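Local structure of cellulase IBT99 (Metagenomes, 6WBT) at residues R28-I33 and L332-R337; Y125-L130 and I144-N149; P174-A179 and V318-K323; E406-A411 and K426-M431. The protein probably hydrolyses 6-phospho-alpha-glucosides, as a family 4 glycoside hydrolase that binds NAD and a manganese ion. All coordinates share one frame; numbering follows the deposited sequence.

Interaction 1. Residues R28-I33 and L332-R337; sequences RQKINI and LIHDER
Lys30 reaches from the loop between helix 17-25 and strand 33-39 to the imidazole of His334, near the C-terminal end of helix 321-334. Its CB lies 4.1 Å from His334 CE1, already beside the ring. CG is turned back along its own backbone N, opposite the carbonyl carbon (chi1 -55°), and bends at chi2 and chi3 bring CE and NZ to the ND1 edge of the imidazole. CE arrives in the plane of the ring, 3.4 Å from His334 ND1. The tip then has two acceptors: NZ gives a weak hydrogen bond to His334 ND1 at 3.3 Å and forms a long salt bridge with Glu336 OE1 at 3.9 Å. The main-chain O of Lys30 lies obliquely by the same ring, close to CE1. Glu336 is held more firmly from its own side, since its OE2 makes a salt bridge with Lys327.

Next to this polar arm lies an apolar one. Ile31 and Ile333 cross at about a right angle, with Ile31 CG1 3.6 Å from Ile333 CD1; Ile333 also rests on Tyr81 of strand 81-84. A leucine in place of His334 would probably deprive Lys30 NZ of its ring acceptor, leaving the ammonium to the distant carboxylate of Glu336.

The contact thus illustrates how a surface loop can meet a helix end: a single apolar touch sits beside a lysine whose links are weak or long and partly electrostatic, and which solvent would probably screen.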
# COMPACT_ATOMS: atom_id res chain seq x y z
N ARG A 28 -15.61 -34.81 26.27
CA ARG A 28 -14.65 -35.87 26.58
C ARG A 28 -14.46 -36.82 25.41
O ARG A 28 -13.37 -37.36 25.23
CB ARG A 28 -15.11 -36.62 27.82
CG ARG A 28 -13.99 -37.25 28.63
CD ARG A 28 -14.36 -37.34 30.10
NE ARG A 28 -15.60 -38.08 30.33
CZ ARG A 28 -16.78 -37.52 30.56
NH1 ARG A 28 -16.89 -36.20 30.61
NH2 ARG A 28 -17.86 -38.28 30.75
N GLN A 29 -15.51 -37.04 24.60
CA GLN A 29 -15.37 -37.93 23.45
C GLN A 29 -14.52 -37.29 22.35
O GLN A 29 -13.80 -38.01 21.64
CB GLN A 29 -16.74 -38.30 22.89
CG GLN A 29 -17.48 -39.35 23.70
CD GLN A 29 -18.60 -40.00 22.91
OE1 GLN A 29 -19.33 -40.85 23.43
NE2 GLN A 29 -18.74 -39.62 21.65
N LYS A 30 -14.58 -35.97 22.21
CA LYS A 30 -13.83 -35.29 21.16
C LYS A 30 -12.42 -34.92 21.59
O LYS A 30 -11.52 -34.84 20.74
CB LYS A 30 -14.58 -34.03 20.71
CG LYS A 30 -16.01 -34.29 20.26
CD LYS A 30 -16.19 -34.01 18.77
CE LYS A 30 -15.40 -34.98 17.91
NZ LYS A 30 -15.53 -34.68 16.46
N ILE A 31 -12.20 -34.68 22.88
CA ILE A 31 -10.89 -34.31 23.40
C ILE A 31 -10.42 -35.44 24.30
O ILE A 31 -10.98 -35.66 25.39
CB ILE A 31 -10.92 -32.97 24.16
CG1 ILE A 31 -11.13 -31.80 23.20
CG2 ILE A 31 -9.64 -32.77 24.94
CD1 ILE A 31 -12.57 -31.54 22.81
N ASN A 32 -9.40 -36.17 23.86
CA ASN A 32 -8.85 -37.29 24.62
C ASN A 32 -7.86 -36.74 25.64
O ASN A 32 -6.73 -36.39 25.30
CB ASN A 32 -8.20 -38.30 23.69
CG ASN A 32 -7.96 -39.64 24.35
OD1 ASN A 32 -6.83 -40.01 24.67
ND2 ASN A 32 -9.04 -40.38 24.58
N ILE A 33 -8.28 -36.67 26.90
CA ILE A 33 -7.50 -36.02 27.94
C ILE A 33 -6.63 -37.06 28.63
O ILE A 33 -7.14 -37.91 29.38
CB ILE A 33 -8.41 -35.30 28.95
CG1 ILE A 33 -9.28 -34.26 28.24
CG2 ILE A 33 -7.57 -34.64 30.04
CD1 ILE A 33 -10.28 -33.57 29.14
N LEU A 332 -8.78 -27.23 16.82
CA LEU A 332 -7.35 -27.41 16.57
C LEU A 332 -6.96 -28.89 16.55
O LEU A 332 -6.01 -29.27 15.86
CB LEU A 332 -6.53 -26.67 17.62
CG LEU A 332 -6.54 -25.15 17.61
CD1 LEU A 332 -6.03 -24.59 18.93
CD2 LEU A 332 -5.70 -24.62 16.46
N ILE A 333 -7.68 -29.72 17.30
CA ILE A 333 -7.34 -31.14 17.39
C ILE A 333 -7.83 -31.89 16.15
O ILE A 333 -7.07 -32.63 15.52
CB ILE A 333 -7.92 -31.75 18.68
CG1 ILE A 333 -7.41 -31.00 19.90
CG2 ILE A 333 -7.58 -33.23 18.77
CD1 ILE A 333 -8.26 -31.20 21.14
N HIS A 334 -9.09 -31.70 15.79
CA HIS A 334 -9.71 -32.46 14.71
C HIS A 334 -9.81 -31.70 13.40
O HIS A 334 -10.39 -32.22 12.44
CB HIS A 334 -11.11 -32.92 15.14
CG HIS A 334 -11.11 -33.94 16.23
ND1 HIS A 334 -12.26 -34.35 16.87
CD2 HIS A 334 -10.09 -34.64 16.79
CE1 HIS A 334 -11.95 -35.26 17.78
NE2 HIS A 334 -10.64 -35.45 17.75
N ASP A 335 -9.25 -30.48 13.33
CA ASP A 335 -9.28 -29.67 12.11
C ASP A 335 -10.72 -29.46 11.64
O ASP A 335 -11.07 -29.72 10.48
CB ASP A 335 -8.42 -30.30 11.02
CG ASP A 335 -8.23 -29.40 9.81
OD1 ASP A 335 -7.71 -28.28 9.98
OD2 ASP A 335 -8.62 -29.81 8.70
N GLU A 336 -11.57 -28.99 12.55
CA GLU A 336 -12.99 -28.84 12.28
C GLU A 336 -13.32 -27.61 11.44
O GLU A 336 -14.46 -27.47 11.00
CB GLU A 336 -13.78 -28.78 13.59
CG GLU A 336 -13.44 -29.89 14.57
CD GLU A 336 -14.46 -30.00 15.68
OE1 GLU A 336 -15.30 -30.92 15.63
OE2 GLU A 336 -14.43 -29.15 16.60
N ARG A 337 -12.34 -26.72 11.21
CA ARG A 337 -12.54 -25.52 10.40
C ARG A 337 -13.65 -24.64 10.97
O ARG A 337 -14.48 -24.10 10.24
CB ARG A 337 -12.83 -25.88 8.93
CG ARG A 337 -11.86 -26.89 8.35
CD ARG A 337 -10.42 -26.43 8.51
NE ARG A 337 -9.81 -26.06 7.24
CZ ARG A 337 -9.05 -26.88 6.51
NH1 ARG A 337 -8.81 -28.11 6.94
NH2 ARG A 337 -8.54 -26.46 5.37

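Interaction 2. Residues Y125-L130 and I144-N149. With NAD (nicotinamide-adenine-dinucleotide), chain G; G6P (6-O-phosphono-alpha-D-glucopyranose), chain F.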
# COMPACT_ATOMS: atom_id res chain seq x y z
N TYR A 125 5.60 -9.23 29.16
CA TYR A 125 6.74 -10.12 29.36
C TYR A 125 6.36 -11.43 30.05
O TYR A 125 6.91 -12.48 29.68
CB TYR A 125 7.84 -9.40 30.14
CG TYR A 125 8.65 -8.45 29.29
CD1 TYR A 125 9.45 -8.92 28.26
CD2 TYR A 125 8.61 -7.08 29.51
CE1 TYR A 125 10.19 -8.06 27.47
CE2 TYR A 125 9.34 -6.20 28.73
CZ TYR A 125 10.13 -6.70 27.71
OH TYR A 125 10.87 -5.84 26.93
N PRO A 126 5.47 -11.44 31.05
CA PRO A 126 5.01 -12.74 31.57
C PRO A 126 4.38 -13.63 30.52
O PRO A 126 4.51 -14.86 30.60
CB PRO A 126 4.00 -12.34 32.65
CG PRO A 126 4.50 -11.04 33.14
CD PRO A 126 5.03 -10.33 31.92
N MSE A 127 3.70 -13.06 29.53
CA MSE A 127 3.15 -13.85 28.43
C MSE A 127 4.26 -14.38 27.53
O MSE A 127 4.19 -15.50 27.04
CB MSE A 127 2.16 -13.02 27.60
CG MSE A 127 0.74 -13.05 28.13
SE MSE A 127 -0.01 -14.85 28.10
CE MSE A 127 0.32 -15.27 26.22
N VAL A 128 5.29 -13.55 27.32
CA VAL A 128 6.44 -13.98 26.53
C VAL A 128 7.16 -15.13 27.22
O VAL A 128 7.63 -16.07 26.56
CB VAL A 128 7.38 -12.79 26.26
CG1 VAL A 128 8.65 -13.25 25.56
CG2 VAL A 128 6.67 -11.74 25.42
N GLN A 129 7.26 -15.08 28.55
CA GLN A 129 7.87 -16.18 29.29
C GLN A 129 7.05 -17.45 29.16
O GLN A 129 7.61 -18.55 29.13
CB GLN A 129 8.03 -15.79 30.76
CG GLN A 129 8.87 -16.77 31.57
CD GLN A 129 9.12 -16.29 32.98
OE1 GLN A 129 8.20 -15.86 33.68
NE2 GLN A 129 10.37 -16.35 33.41
N LEU A 130 5.72 -17.33 29.08
CA LEU A 130 4.88 -18.50 28.83
C LEU A 130 5.16 -19.09 27.45
O LEU A 130 5.13 -20.31 27.27
CB LEU A 130 3.40 -18.12 28.96
CG LEU A 130 2.37 -19.15 28.50
CD1 LEU A 130 2.49 -20.43 29.31
CD2 LEU A 130 0.96 -18.58 28.59
N ILE A 144 -1.21 -22.65 22.23
CA ILE A 144 -1.56 -21.80 23.36
C ILE A 144 -2.81 -21.02 22.97
O ILE A 144 -2.72 -19.99 22.28
CB ILE A 144 -0.42 -20.86 23.77
CG1 ILE A 144 0.83 -21.67 24.10
CG2 ILE A 144 -0.85 -20.01 24.95
CD1 ILE A 144 2.00 -20.80 24.49
N VAL A 145 -3.97 -21.49 23.40
CA VAL A 145 -5.20 -20.75 23.17
C VAL A 145 -5.31 -19.67 24.24
O VAL A 145 -5.88 -19.90 25.32
CB VAL A 145 -6.42 -21.70 23.16
CG1 VAL A 145 -7.70 -20.90 22.97
CG2 VAL A 145 -6.27 -22.73 22.05
N ASN A 146 -4.74 -18.51 23.96
CA ASN A 146 -4.68 -17.43 24.94
C ASN A 146 -5.96 -16.61 24.91
O ASN A 146 -6.37 -16.13 23.84
CB ASN A 146 -3.47 -16.55 24.67
CG ASN A 146 -3.41 -15.34 25.58
OD1 ASN A 146 -3.84 -15.38 26.73
ND2 ASN A 146 -2.88 -14.24 25.06
N TYR A 147 -6.60 -16.46 26.06
CA TYR A 147 -7.74 -15.57 26.20
C TYR A 147 -7.57 -14.66 27.41
O TYR A 147 -8.56 -14.17 27.96
CB TYR A 147 -9.05 -16.37 26.31
CG TYR A 147 -9.07 -17.42 27.39
CD1 TYR A 147 -8.58 -18.70 27.16
CD2 TYR A 147 -9.59 -17.13 28.65
CE1 TYR A 147 -8.60 -19.66 28.15
CE2 TYR A 147 -9.61 -18.09 29.64
CZ TYR A 147 -9.12 -19.35 29.39
OH TYR A 147 -9.15 -20.30 30.38
N SER A 148 -6.33 -14.43 27.83
CA SER A 148 -6.06 -13.51 28.92
C SER A 148 -6.00 -12.08 28.40
O SER A 148 -5.58 -11.81 27.27
CB SER A 148 -4.74 -13.87 29.62
OG SER A 148 -3.66 -13.89 28.70
N ASN A 149 -6.44 -11.15 29.24
CA ASN A 149 -6.56 -9.75 28.89
C ASN A 149 -5.36 -8.96 29.38
O ASN A 149 -4.67 -9.37 30.32
CB ASN A 149 -7.85 -9.17 29.49
CG ASN A 149 -9.06 -9.40 28.60
OD1 ASN A 149 -8.93 -9.54 27.39
ND2 ASN A 149 -10.24 -9.43 29.21
PA NAD G . -7.90 -14.09 38.99
O1A NAD G . -7.12 -12.93 39.51
O2A NAD G . -9.06 -14.56 39.80
O5B NAD G . -6.90 -15.31 38.71
C5B NAD G . -5.76 -15.11 37.84
C4B NAD G . -4.72 -16.17 38.13
O4B NAD G . -3.54 -15.94 37.31
C3B NAD G . -4.20 -16.22 39.58
O3B NAD G . -4.23 -17.56 40.05
C2B NAD G . -2.75 -15.73 39.44
O2B NAD G . -1.90 -16.18 40.48
C1B NAD G . -2.41 -16.29 38.07
N9A NAD G . -1.22 -15.70 37.46
C8A NAD G . -0.81 -14.40 37.56
N7A NAD G . 0.31 -14.16 36.92
C5A NAD G . 0.66 -15.38 36.37
C6A NAD G . 1.75 -15.78 35.58
N6A NAD G . 2.73 -14.96 35.19
N1A NAD G . 1.81 -17.08 35.20
C2A NAD G . 0.83 -17.90 35.60
N3A NAD G . -0.24 -17.64 36.34
C4A NAD G . -0.27 -16.35 36.70
O3 NAD G . -8.42 -13.74 37.51
PN NAD G . -9.84 -13.96 36.79
O1N NAD G . -10.24 -15.39 36.93
O2N NAD G . -10.78 -12.90 37.24
O5D NAD G . -9.42 -13.68 35.26
C5D NAD G . -8.32 -14.44 34.72
C4D NAD G . -7.91 -13.85 33.39
O4D NAD G . -8.95 -14.13 32.42
C3D NAD G . -7.74 -12.33 33.36
O3D NAD G . -6.55 -11.99 32.65
C2D NAD G . -8.99 -11.90 32.58
O2D NAD G . -8.92 -10.60 32.02
C1D NAD G . -9.06 -13.01 31.55
N1N NAD G . -10.38 -13.07 30.86
C2N NAD G . -10.49 -12.65 29.57
C3N NAD G . -11.72 -12.67 28.92
C7N NAD G . -11.76 -12.24 27.47
O7N NAD G . -12.74 -11.64 27.05
N7N NAD G . -10.73 -12.57 26.70
C4N NAD G . -12.85 -13.09 29.61
C5N NAD G . -12.72 -13.55 30.91
C6N NAD G . -11.48 -13.53 31.51
C1 G6P F . -16.09 -10.20 29.05
C2 G6P F . -14.88 -9.43 28.54
C3 G6P F . -13.72 -9.51 29.52
C4 G6P F . -14.18 -9.14 30.92
C5 G6P F . -15.38 -9.99 31.30
C6 G6P F . -15.88 -9.71 32.72
O1 G6P F . -15.79 -11.60 29.08
O2 G6P F . -14.47 -9.96 27.27
O3 G6P F . -12.67 -8.63 29.10
O4 G6P F . -13.12 -9.35 31.86
O5 G6P F . -16.43 -9.76 30.36
O6 G6P F . -15.01 -8.80 33.39
P G6P F . -15.13 -8.62 34.99
O1P G6P F . -14.95 -7.14 35.21
O2P G6P F . -14.04 -9.49 35.55
O3P G6P F . -16.53 -9.12 35.29
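Met127, a selenomethionine in the crystal, folds back at chi2 (-62°) and chi3 (-54°) and so turns its methyl toward Asn146, whose CG stands opposite its own backbone N (chi1 175°). The two side chains approach from opposite directions: Met127 CE lies 3.6 Å from Asn146 ND2, and SE sits 3.8 Å from Ser148 OG. Beside them Leu130 CD2 meets Ile144 CG2 at 4.3 Å.

The amide that meets the methyl also works on the polar side. Asn146 OD1 closes an Asx turn by accepting a nearly straight bond from Ser148 N at 2.9 Å, with the donor above the carbonyl plane, and it accepts from Ser148 OG as well; ND2 bonds to Asn169. An alanine at Asn146 would probably leave Ser148 N and OG without their acceptor and let the turn drift. That turn presents Tyr147 O to the nicotinamide amide, NAD N7N, at 3.0 Å, and Asn149 ND2 gives weak bonds to the glucose-6-phosphate O3 and to NAD O2D.

In the Rossmann-like sheet, strand 143-146 runs between strands 81-84 and 167-170; helix 114-136 covers one face, and helix 321-334 meets Val145 on the other.

Interaction 3. Residues P174-A179 and V318-K323; sequences PVEIEA and VGVHGK. With NAD (nicotinamide-adenine-dinucleotide), chain G.
The N-terminus of helix 321-334 faces the cofactor, and Val320, its N-cap residue, carries the contact with helix 173-184, which starts just after the metal ligand Cys171. The two methyls of Val320 diverge to different partners. CG1, opposite the backbone N (chi1 -154°), meets Val175 CG1 at 3.7 Å as the two valines approach at a slant. CG2 turns the other way, lying 4.1 Å from Ala179 CB and 3.3 Å from Glu176 OE2. Val175 and Ala179 turn their CB toward Val320, and Glu176 joins them through its bent chain. Ala179, one turn beyond Val175, offers only its CB to the branched side chain.

The bend of Glu176 at chi2 brings its carboxylate alongside Val320; the two side chains slide past each other in opposite directions. The same side chain comes within about 5 Å of the bound glucose-6-phosphate. Before Val320, Gly319 takes backbone angles at which a CB would run into the carbonyl O of Val318.

His321, the residue after the cap, leaves the contact and turns to the cofactor. Its NE2 lies 3.3 Å from NAD C5N and 3.6 Å from C4N, with C5N lying obliquely to the imidazole, and its ring also meets that of Tyr16.

What crosses between the two segments is therefore mainly van der Waals contact. Glu176 OE2 also lies 3.7 Å from Val320 N without a hydrogen bond, and the start of helix 321-334 might favour the nearby carboxylate electrostatically.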
# COMPACT_ATOMS: atom_id res chain seq x y z
N PRO A 174 -17.35 -10.64 22.04
CA PRO A 174 -18.24 -10.78 20.87
C PRO A 174 -19.18 -11.96 20.98
O PRO A 174 -20.33 -11.88 20.55
CB PRO A 174 -17.25 -10.93 19.70
CG PRO A 174 -16.00 -10.30 20.18
CD PRO A 174 -15.93 -10.65 21.63
N VAL A 175 -18.71 -13.07 21.56
CA VAL A 175 -19.57 -14.24 21.72
C VAL A 175 -20.68 -13.96 22.73
O VAL A 175 -21.81 -14.44 22.58
CB VAL A 175 -18.73 -15.47 22.12
CG1 VAL A 175 -19.57 -16.74 22.05
CG2 VAL A 175 -17.50 -15.58 21.24
N GLU A 176 -20.37 -13.19 23.77
CA GLU A 176 -21.40 -12.81 24.74
C GLU A 176 -22.43 -11.88 24.12
O GLU A 176 -23.62 -11.95 24.45
CB GLU A 176 -20.76 -12.17 25.97
CG GLU A 176 -20.11 -13.16 26.92
CD GLU A 176 -21.12 -13.83 27.83
OE1 GLU A 176 -21.17 -13.46 29.03
OE2 GLU A 176 -21.86 -14.72 27.36
N ILE A 177 -21.99 -10.99 23.22
CA ILE A 177 -22.94 -10.16 22.49
C ILE A 177 -23.80 -11.02 21.57
O ILE A 177 -25.00 -10.78 21.41
CB ILE A 177 -22.19 -9.06 21.71
CG1 ILE A 177 -21.50 -8.10 22.67
CG2 ILE A 177 -23.15 -8.30 20.80
CD1 ILE A 177 -20.70 -7.01 21.97
N GLU A 178 -23.19 -12.04 20.95
CA GLU A 178 -23.96 -12.96 20.11
C GLU A 178 -24.97 -13.75 20.92
O GLU A 178 -26.01 -14.17 20.39
CB GLU A 178 -23.01 -13.90 19.37
CG GLU A 178 -22.18 -13.21 18.29
CD GLU A 178 -21.22 -14.15 17.60
OE1 GLU A 178 -20.72 -15.09 18.26
OE2 GLU A 178 -20.96 -13.96 16.39
N ALA A 179 -24.69 -13.98 22.21
CA ALA A 179 -25.67 -14.64 23.07
C ALA A 179 -26.89 -13.75 23.29
O ALA A 179 -28.02 -14.25 23.35
CB ALA A 179 -25.03 -15.02 24.40
N VAL A 318 -21.61 -20.95 34.25
CA VAL A 318 -22.41 -19.97 33.54
C VAL A 318 -21.54 -19.23 32.53
O VAL A 318 -20.32 -19.10 32.71
CB VAL A 318 -23.09 -18.97 34.50
CG1 VAL A 318 -24.07 -19.71 35.41
CG2 VAL A 318 -22.04 -18.24 35.33
N GLY A 319 -22.17 -18.77 31.45
CA GLY A 319 -21.49 -18.01 30.42
C GLY A 319 -21.06 -18.88 29.25
O GLY A 319 -20.97 -20.11 29.34
N VAL A 320 -20.77 -18.22 28.13
CA VAL A 320 -20.29 -18.89 26.93
C VAL A 320 -18.77 -18.86 26.96
O VAL A 320 -18.10 -19.11 25.95
CB VAL A 320 -20.84 -18.23 25.66
CG1 VAL A 320 -20.88 -19.23 24.51
CG2 VAL A 320 -22.23 -17.66 25.92
N HIS A 321 -18.21 -18.54 28.13
CA HIS A 321 -16.77 -18.43 28.27
C HIS A 321 -16.09 -19.77 28.01
O HIS A 321 -15.22 -19.88 27.14
CB HIS A 321 -16.43 -17.90 29.66
CG HIS A 321 -14.99 -17.53 29.83
ND1 HIS A 321 -14.12 -18.25 30.62
CD2 HIS A 321 -14.26 -16.52 29.30
CE1 HIS A 321 -12.92 -17.69 30.57
NE2 HIS A 321 -12.98 -16.64 29.77
N GLY A 322 -16.48 -20.80 28.75
CA GLY A 322 -15.86 -22.10 28.58
C GLY A 322 -16.25 -22.79 27.29
O GLY A 322 -15.45 -23.54 26.72
N LYS A 323 -17.48 -22.56 26.81
CA LYS A 323 -17.93 -23.23 25.59
C LYS A 323 -17.15 -22.75 24.37
O LYS A 323 -16.86 -23.54 23.47
CB LYS A 323 -19.43 -22.99 25.38
CG LYS A 323 -20.33 -23.73 26.35
CD LYS A 323 -21.79 -23.43 26.08
CE LYS A 323 -22.71 -24.25 26.96
NZ LYS A 323 -24.15 -23.91 26.73
PA NAD G . -7.90 -14.09 38.99
O1A NAD G . -7.12 -12.93 39.51
O2A NAD G . -9.06 -14.56 39.80
O5B NAD G . -6.90 -15.31 38.71
C5B NAD G . -5.76 -15.11 37.84
C4B NAD G . -4.72 -16.17 38.13
O4B NAD G . -3.54 -15.94 37.31
C3B NAD G . -4.20 -16.22 39.58
O3B NAD G . -4.23 -17.56 40.05
C2B NAD G . -2.75 -15.73 39.44
O2B NAD G . -1.90 -16.18 40.48
C1B NAD G . -2.41 -16.29 38.07
N9A NAD G . -1.22 -15.70 37.46
C8A NAD G . -0.81 -14.40 37.56
N7A NAD G . 0.31 -14.16 36.92
C5A NAD G . 0.66 -15.38 36.37
C6A NAD G . 1.75 -15.78 35.58
N6A NAD G . 2.73 -14.96 35.19
N1A NAD G . 1.81 -17.08 35.20
C2A NAD G . 0.83 -17.90 35.60
N3A NAD G . -0.24 -17.64 36.34
C4A NAD G . -0.27 -16.35 36.70
O3 NAD G . -8.42 -13.74 37.51
PN NAD G . -9.84 -13.96 36.79
O1N NAD G . -10.24 -15.39 36.93
O2N NAD G . -10.78 -12.90 37.24
O5D NAD G . -9.42 -13.68 35.26
C5D NAD G . -8.32 -14.44 34.72
C4D NAD G . -7.91 -13.85 33.39
O4D NAD G . -8.95 -14.13 32.42
C3D NAD G . -7.74 -12.33 33.36
O3D NAD G . -6.55 -11.99 32.65
C2D NAD G . -8.99 -11.90 32.58
O2D NAD G . -8.92 -10.60 32.02
C1D NAD G . -9.06 -13.01 31.55
N1N NAD G . -10.38 -13.07 30.86
C2N NAD G . -10.49 -12.65 29.57
C3N NAD G . -11.72 -12.67 28.92
C7N NAD G . -11.76 -12.24 27.47
O7N NAD G . -12.74 -11.64 27.05
N7N NAD G . -10.73 -12.57 26.70
C4N NAD G . -12.85 -13.09 29.61
C5N NAD G . -12.72 -13.55 30.91
C6N NAD G . -11.48 -13.53 31.51

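Interaction 4. Residues E406-A411 and K426-M431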
# COMPACT_ATOMS: atom_id res chain seq x y z
N GLU A 406 9.27 7.94 27.18
CA GLU A 406 8.57 8.84 26.27
C GLU A 406 7.58 8.08 25.40
O GLU A 406 6.52 8.62 25.06
CB GLU A 406 9.58 9.58 25.39
CG GLU A 406 9.02 10.82 24.71
CD GLU A 406 10.08 11.61 23.98
OE1 GLU A 406 9.88 11.91 22.79
OE2 GLU A 406 11.12 11.93 24.60
N LYS A 407 7.89 6.84 25.03
CA LYS A 407 6.94 6.03 24.26
C LYS A 407 5.70 5.73 25.09
O LYS A 407 4.59 5.68 24.54
CB LYS A 407 7.60 4.73 23.80
CG LYS A 407 8.74 4.92 22.81
CD LYS A 407 8.25 4.87 21.37
CE LYS A 407 9.42 4.94 20.40
NZ LYS A 407 8.99 4.66 19.00
N ALA A 408 5.86 5.54 26.40
CA ALA A 408 4.70 5.32 27.26
C ALA A 408 3.85 6.57 27.37
O ALA A 408 2.62 6.50 27.36
CB ALA A 408 5.16 4.85 28.64
N LEU A 409 4.49 7.74 27.47
CA LEU A 409 3.74 8.99 27.50
C LEU A 409 3.00 9.21 26.18
O LEU A 409 1.89 9.75 26.17
CB LEU A 409 4.68 10.16 27.79
CG LEU A 409 4.05 11.55 27.86
CD1 LEU A 409 3.00 11.60 28.97
CD2 LEU A 409 5.11 12.61 28.08
N MSE A 410 3.60 8.80 25.07
CA MSE A 410 2.96 8.89 23.77
C MSE A 410 1.77 7.94 23.68
O MSE A 410 0.77 8.24 23.02
CB MSE A 410 3.97 8.58 22.66
CG MSE A 410 4.97 9.69 22.40
SE MSE A 410 6.31 9.20 21.07
CE MSE A 410 7.10 10.96 20.79
N ALA A 411 1.88 6.80 24.36
CA ALA A 411 0.78 5.84 24.37
C ALA A 411 -0.41 6.36 25.18
O ALA A 411 -1.56 6.17 24.78
CB ALA A 411 1.26 4.50 24.92
N LYS A 426 0.55 12.73 34.43
CA LYS A 426 0.20 12.50 35.83
C LYS A 426 -0.35 11.09 36.04
O LYS A 426 -0.13 10.50 37.10
CB LYS A 426 -0.82 13.54 36.29
CG LYS A 426 -0.24 14.94 36.43
CD LYS A 426 -1.30 16.01 36.28
CE LYS A 426 -2.42 15.85 37.28
NZ LYS A 426 -3.47 16.90 37.11
N LEU A 427 -1.05 10.54 35.05
CA LEU A 427 -1.52 9.16 35.14
C LEU A 427 -0.38 8.18 34.93
O LEU A 427 -0.30 7.15 35.61
CB LEU A 427 -2.64 8.92 34.14
CG LEU A 427 -4.06 9.05 34.68
CD1 LEU A 427 -5.07 9.09 33.55
CD2 LEU A 427 -4.37 7.89 35.63
N LEU A 428 0.52 8.46 33.98
CA LEU A 428 1.63 7.56 33.71
C LEU A 428 2.55 7.45 34.93
O LEU A 428 2.88 6.34 35.36
CB LEU A 428 2.42 8.04 32.49
CG LEU A 428 3.66 7.22 32.12
CD1 LEU A 428 3.28 5.78 31.80
CD2 LEU A 428 4.40 7.86 30.96
N ASP A 429 2.97 8.59 35.48
CA ASP A 429 3.83 8.56 36.66
C ASP A 429 3.16 7.89 37.84
O ASP A 429 3.84 7.26 38.67
CB ASP A 429 4.26 9.98 37.02
CG ASP A 429 5.19 10.60 35.99
OD1 ASP A 429 5.89 9.83 35.29
OD2 ASP A 429 5.21 11.84 35.87
N ASP A 430 1.83 8.00 37.95
CA ASP A 430 1.11 7.28 38.99
C ASP A 430 1.16 5.78 38.77
O ASP A 430 1.16 5.01 39.74
CB ASP A 430 -0.34 7.76 39.07
CG ASP A 430 -0.52 8.92 40.03
OD1 ASP A 430 0.08 8.89 41.12
OD2 ASP A 430 -1.27 9.86 39.69
N MSE A 431 1.21 5.34 37.52
CA MSE A 431 1.28 3.92 37.20
C MSE A 431 2.70 3.38 37.35
O MSE A 431 2.90 2.19 37.58
CB MSE A 431 0.76 3.66 35.79
CG MSE A 431 -0.69 4.05 35.58
SE MSE A 431 -1.91 3.16 36.82
CE MSE A 431 -3.60 3.69 36.01
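Leu428 is the whole of one side of this contact: it fits against Ala408 and Leu409 where helices 405-414 and 421-434 come together, the CA atoms of Leu409 and Leu428 being 6.7 Å apart. With CG opposite the backbone N (chi1 177°), both methyls reach the other helix. One prong, CD1, touches Ala408 CB at 3.8 Å. The other, CD2, lies 3.9 Å from the same CB and settles over the neighbouring backbone, 3.5 Å from Leu409 N and 3.9 Å from Leu409 CB. Ala408 offers only a methyl here, which probably helps the leucine pack against the helix, and it is backed in turn by Ala399 of helix 380-402. Leu409, buried in this packed part, also rests on Met257 of the third subunit.

Away from this compact spot the polar side chains of the two helices turn to other partners. Lys426 is exposed and touches His104. Asp429 bonds to Tyr405 and Asp430 to His104, while on the partner helix Lys407 pairs with Glu398. Glu406 bonds to Thr259 of the same third subunit.

Only carbon surface and one backbone nitrogen meet across the pair, and little area is involved, about 126 Å² for both sides. Such a join depends on close fit and on exclusion of water rather than on direction, and the charged residues serve other neighbours.

Helix 321-334 is shared by interactions 1 and 3, with interaction 3 at its N-terminal end and interaction 1 at its other end, their centres 20 Å apart; interaction 2 packs against it. About as far from each (22 and 21 Å between centres), interaction 2 touches both. Val145 CG2 meets Leu332 CD1 at 3.6 Å, and Tyr147 CE2 meets His321 CE1 at 3.5 Å, the two rings bordering NAD from separate segments. Interactions 2 and 3 thus line the cofactor pocket, and the side chains of Ser148 and Glu176 each lie about 9 Å from the manganese ion. Interaction 4 lies apart, its nearest atoms about 11 Å from interaction 2 and about 31 Å from interaction 1, out where helices approach a neighbouring subunit.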